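Local coordinates for transcription regulator PadR N-terminal domain-containing protein (Streptococcus mutans, PDB 3L9F) that probably acts as a PadR-family transcription regulator, binding DNA through a winged helix-turn-helix domain, and can also bind a magnesium ion, at residues V92-D95 with G96-N99; I169-K173 with G174-P178. All blocks are in the same frame, centred on the assembly; numbering follows the deposited sequence.

Contact 1 (V92-D95 with G96-N99)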
loop_
_atom_site.group_PDB
_atom_site.type_symbol
_atom_site.label_atom_id
_atom_site.label_comp_id
_atom_site.label_asym_id
_atom_site.label_seq_id
_atom_site.Cartn_x
_atom_site.Cartn_y
_atom_site.Cartn_z
ATOM N N VAL A 92 25.722 -19.247 11.393
ATOM C CA VAL A 92 26.496 -20.347 10.831
ATOM C C VAL A 92 27.782 -19.796 10.242
ATOM O O VAL A 92 27.755 -18.937 9.355
ATOM C CB VAL A 92 25.700 -21.123 9.747
ATOM C CG1 VAL A 92 26.563 -22.212 9.118
ATOM C CG2 VAL A 92 24.433 -21.735 10.342
ATOM N N ILE A 93 28.909 -20.280 10.750
ATOM C CA ILE A 93 30.201 -19.786 10.315
ATOM C C ILE A 93 30.828 -20.775 9.358
ATOM O O ILE A 93 30.832 -21.974 9.620
ATOM C CB ILE A 93 31.139 -19.598 11.509
ATOM C CG1 ILE A 93 30.549 -18.583 12.490
ATOM C CG2 ILE A 93 32.531 -19.181 11.034
ATOM C CD1 ILE A 93 31.261 -18.572 13.823
ATOM N N GLN A 94 31.343 -20.267 8.245
ATOM C CA GLN A 94 32.049 -21.093 7.278
ATOM C C GLN A 94 33.324 -20.416 6.839
ATOM O O GLN A 94 33.378 -19.193 6.695
ATOM C CB GLN A 94 31.178 -21.359 6.051
ATOM C CG GLN A 94 29.951 -22.192 6.321
ATOM C CD GLN A 94 29.024 -22.216 5.122
ATOM O OE1 GLN A 94 28.179 -21.328 4.951
ATOM N NE2 GLN A 94 29.203 -23.211 4.265
ATOM N N ASP A 95 34.353 -21.218 6.616
ATOM C CA ASP A 95 35.616 -20.713 6.123
ATOM C C ASP A 95 35.430 -19.967 4.813
ATOM O O ASP A 95 34.819 -20.489 3.881
ATOM C CB ASP A 95 36.567 -21.881 5.863
ATOM C CG ASP A 95 37.173 -22.434 7.127
ATOM O OD1 ASP A 95 37.081 -21.755 8.172
ATOM O OD2 ASP A 95 37.755 -23.539 7.066
ATOM N N GLY A 96 35.979 -18.756 4.747
ATOM C CA GLY A 96 36.025 -17.982 3.516
ATOM C C GLY A 96 34.682 -17.500 3.001
ATOM O O GLY A 96 34.576 -17.114 1.842
ATOM N N ARG A 97 33.657 -17.530 3.852
ATOM C CA ARG A 97 32.325 -17.044 3.493
ATOM C C ARG A 97 31.755 -16.104 4.543
ATOM O O ARG A 97 32.097 -16.198 5.722
ATOM C CB ARG A 97 31.356 -18.217 3.343
ATOM C CG ARG A 97 31.871 -19.329 2.453
ATOM C CD ARG A 97 30.812 -20.432 2.286
ATOM N NE ARG A 97 31.250 -21.526 1.424
ATOM C CZ ARG A 97 31.135 -21.518 0.095
ATOM N NH1 ARG A 97 30.611 -20.465 -0.518
ATOM N NH2 ARG A 97 31.548 -22.550 -0.623
ATOM N N PRO A 98 30.849 -15.205 4.129
ATOM C CA PRO A 98 30.212 -14.400 5.167
ATOM C C PRO A 98 29.426 -15.321 6.094
ATOM O O PRO A 98 28.961 -16.400 5.669
ATOM C CB PRO A 98 29.228 -13.514 4.387
ATOM C CG PRO A 98 29.605 -13.626 2.961
ATOM C CD PRO A 98 30.308 -14.933 2.786
ATOM N N ASN A 99 29.294 -14.917 7.349
ATOM C CA ASN A 99 28.367 -15.582 8.250
ATOM C C ASN A 99 26.973 -15.589 7.644
ATOM O O ASN A 99 26.574 -14.644 6.942
ATOM C CB ASN A 99 28.326 -14.859 9.589
ATOM C CG ASN A 99 29.596 -15.031 10.380
ATOM O OD1 ASN A 99 30.484 -15.788 9.997
ATOM N ND2 ASN A 99 29.680 -14.347 11.513
HETATM O O HOH W 1 28.591 -18.940 6.622
HETATM O O HOH W 2 31.296 -17.471 8.174
#

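Contact 2 (I169-K173 with G174-P178)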
loop_
_atom_site.group_PDB
_atom_site.type_symbol
_atom_site.label_atom_id
_atom_site.label_comp_id
_atom_site.label_asym_id
_atom_site.label_seq_id
_atom_site.Cartn_x
_atom_site.Cartn_y
_atom_site.Cartn_z
ATOM N N ILE A 169 5.909 -21.784 -11.123
ATOM C CA ILE A 169 6.822 -22.621 -10.334
ATOM C C ILE A 169 6.124 -23.291 -9.161
ATOM O O ILE A 169 6.268 -24.501 -8.945
ATOM C CB ILE A 169 8.026 -21.818 -9.805
ATOM C CG1 ILE A 169 8.963 -21.448 -10.952
ATOM C CG2 ILE A 169 8.790 -22.612 -8.750
ATOM C CD1 ILE A 169 9.983 -20.392 -10.577
ATOM N N TRP A 170 5.368 -22.514 -8.392
ATOM C CA TRP A 170 4.620 -23.087 -7.283
ATOM C C TRP A 170 3.687 -24.191 -7.768
ATOM O O TRP A 170 3.520 -25.213 -7.104
ATOM C CB TRP A 170 3.814 -22.012 -6.555
ATOM C CG TRP A 170 4.628 -21.197 -5.611
ATOM C CD1 TRP A 170 5.689 -21.621 -4.864
ATOM C CD2 TRP A 170 4.441 -19.817 -5.294
ATOM N NE1 TRP A 170 6.180 -20.583 -4.100
ATOM C CE2 TRP A 170 5.424 -19.466 -4.349
ATOM C CE3 TRP A 170 3.531 -18.842 -5.718
ATOM C CZ2 TRP A 170 5.522 -18.179 -3.819
ATOM C CZ3 TRP A 170 3.636 -17.569 -5.195
ATOM C CH2 TRP A 170 4.620 -17.249 -4.258
ATOM N N LYS A 171 3.065 -23.975 -8.922
ATOM C CA LYS A 171 2.158 -24.981 -9.476
ATOM C C LYS A 171 2.935 -26.200 -9.933
ATOM O O LYS A 171 2.528 -27.335 -9.676
ATOM C CB LYS A 171 1.337 -24.408 -10.631
ATOM C CG LYS A 171 0.019 -23.814 -10.182
ATOM C CD LYS A 171 -0.478 -22.728 -11.125
ATOM C CE LYS A 171 -0.756 -23.257 -12.518
ATOM N NZ LYS A 171 -1.702 -22.358 -13.242
ATOM N N LYS A 172 4.065 -25.968 -10.590
ATOM C CA LYS A 172 4.883 -27.075 -11.071
ATOM C C LYS A 172 5.313 -27.950 -9.907
ATOM O O LYS A 172 5.318 -29.176 -10.013
ATOM C CB LYS A 172 6.107 -26.577 -11.829
ATOM C CG LYS A 172 6.850 -27.677 -12.578
ATOM C CD LYS A 172 8.061 -27.133 -13.319
ATOM C CE LYS A 172 9.185 -26.789 -12.359
ATOM N NZ LYS A 172 10.355 -26.181 -13.057
ATOM N N LYS A 173 5.647 -27.310 -8.787
ATOM C CA LYS A 173 6.144 -28.012 -7.611
ATOM C C LYS A 173 5.048 -28.656 -6.775
ATOM O O LYS A 173 5.340 -29.384 -5.820
ATOM C CB LYS A 173 6.960 -27.068 -6.736
ATOM C CG LYS A 173 8.191 -26.521 -7.420
ATOM C CD LYS A 173 8.920 -25.542 -6.525
ATOM C CE LYS A 173 9.699 -26.259 -5.437
ATOM N NZ LYS A 173 10.600 -25.314 -4.733
ATOM N N GLY A 174 3.792 -28.392 -7.127
ATOM C CA GLY A 174 2.670 -28.939 -6.386
ATOM C C GLY A 174 2.533 -28.332 -5.006
ATOM O O GLY A 174 2.020 -28.962 -4.086
ATOM N N GLU A 175 2.977 -27.091 -4.862
ATOM C CA GLU A 175 2.943 -26.426 -3.572
ATOM C C GLU A 175 1.814 -25.414 -3.452
ATOM O O GLU A 175 1.428 -25.033 -2.345
ATOM C CB GLU A 175 4.274 -25.740 -3.316
ATOM C CG GLU A 175 5.416 -26.724 -3.274
ATOM C CD GLU A 175 6.751 -26.057 -3.073
ATOM O OE1 GLU A 175 6.850 -24.822 -3.249
ATOM O OE2 GLU A 175 7.708 -26.781 -2.747
ATOM N N LEU A 176 1.277 -24.987 -4.587
ATOM C CA LEU A 176 0.265 -23.932 -4.588
ATOM C C LEU A 176 -1.054 -24.407 -3.984
ATOM O O LEU A 176 -1.670 -25.342 -4.491
ATOM C CB LEU A 176 0.024 -23.438 -6.009
ATOM C CG LEU A 176 -0.902 -22.224 -6.119
ATOM C CD1 LEU A 176 -0.206 -20.998 -5.582
ATOM C CD2 LEU A 176 -1.324 -22.008 -7.558
ATOM N N THR A 177 -1.492 -23.760 -2.907
ATOM C CA THR A 177 -2.758 -24.117 -2.279
ATOM C C THR A 177 -3.889 -23.371 -2.978
ATOM O O THR A 177 -3.660 -22.353 -3.630
ATOM C CB THR A 177 -2.778 -23.754 -0.791
ATOM O OG1 THR A 177 -2.890 -22.330 -0.649
ATOM C CG2 THR A 177 -1.509 -24.231 -0.107
ATOM N N PRO A 178 -5.117 -23.883 -2.858
ATOM C CA PRO A 178 -6.260 -23.211 -3.482
ATOM C C PRO A 178 -6.409 -21.762 -3.028
ATOM O O PRO A 178 -6.682 -20.916 -3.879
ATOM C CB PRO A 178 -7.446 -24.042 -3.005
ATOM C CG PRO A 178 -6.863 -25.415 -2.838
ATOM C CD PRO A 178 -5.479 -25.198 -2.302
#

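Contact 1 (V92-D95 with G96-N99)
Gln94 and Arg97 close the tip of this hairpin loop through a single direct backbone bond, a weak one, from Arg97 N to Gln94 O at 3.3 Å. The turn between them is type II, with Asp95 and Gly96 at its corners; Gly96 has the positive phi (68°) that the third place of such a turn calls for.

Water does most of the remaining bridging. One molecule accepts from Gln94 N at 2.8 Å and lies within donating distance of Arg97 O and of Asn99 OD1, the latter 2.6 Å away. A second sits between Val92 O and Pro98 O, 2.7 Å from Pro98 O. Where the two arms come nearest the sheet, Asn99 CA also makes a CA-H...O contact with Val92 O at 3.6 Å.

The side chains touch lightly. The extended Arg97 chain slants across Gln94, its CD 3.8 Å from Gln94 NE2, with the amide and guanidinium planes 30° apart. Ile93 and Asn99 run alongside each other, Ile93 CG1 lying 3.7 Å from Asn99 OD1.

Val92 pairs with Lys100 through the backbone at the foot of the loop. This antiparallel beta-hairpin, joining strands 87-92 and 100-105, is consistent with the wing of a PadR winged helix-turn-helix domain.

Contact 2 (I169-K173 with G174-P178)
Leu176 turns its CG anti to the backbone N (chi1 -173°), which lays its CD2 along the aliphatic stem of Lys171, while Trp170 and Glu175 both carry CG beside their own backbone N (chi1 -80° and -61°) and bring indole and carboxylate together. Glu175 OE1 arrives at the edge of the indole, near its plane, 3.8 Å from Trp170 CD1; the two side chains cross nearly at right angles. Lys173, which bends at chi3, comes nearest to the other oxygen: its CE lies within 3.4 Å of Glu175 OE2, and Lys173 NZ makes a long salt bridge of 3.8 Å to that oxygen. The lysine and glutamate therefore meet largely through carbon and carboxylate, at the exposed surface.

Apolar packing occupies the next part of the turn. Leu176 CB lies 4.1 Å from Trp170 CB, and Leu176 CD2 presses tightly on Lys171 CG at 3.5 Å. Beyond these pairs, Trp170 and Leu176 both reach Ile184 of helix 178-202, so the chain end of one helix is packed against the next.

Backbone bonds finish the helix. Glu175 N donates to Trp170 O at 3.0 Å and Gly174 N to Lys171 O at 3.0 Å; these are the two bonds back into the last turn that, with the positive phi of Gly174, define a Schellman motif. Trp170 O takes a further, weak bond from Leu176 N.

Thr177 then takes the N-cap position of helix 178-202, and packs on Asn138 of the second subunit. The Schellman motif thus ends helix 142-172, leading into the short connection of a helical hairpin in the C-terminal domain.

In the fold
Contact 1 comes first along the chain, and the two do not touch: their centres are about 33 Å apart and their nearest atoms about 20 Å. The 92-99 hairpin tip belongs to the PadR-like region and projects from the three-stranded antiparallel sheet; its centre lies about 28 Å from the centre of the chain. The 169-178 turn belongs to the Virulence activator alpha C-terminal region, joining helices 142-172 and 178-202. They share no helix, strand or sheet. Contact 1 is touched by no other chain of the two-chain assembly, whereas contact 2 meets the second subunit, in keeping with a probable division between a DNA-binding winged-helix part and a helical part involved in dimer formation.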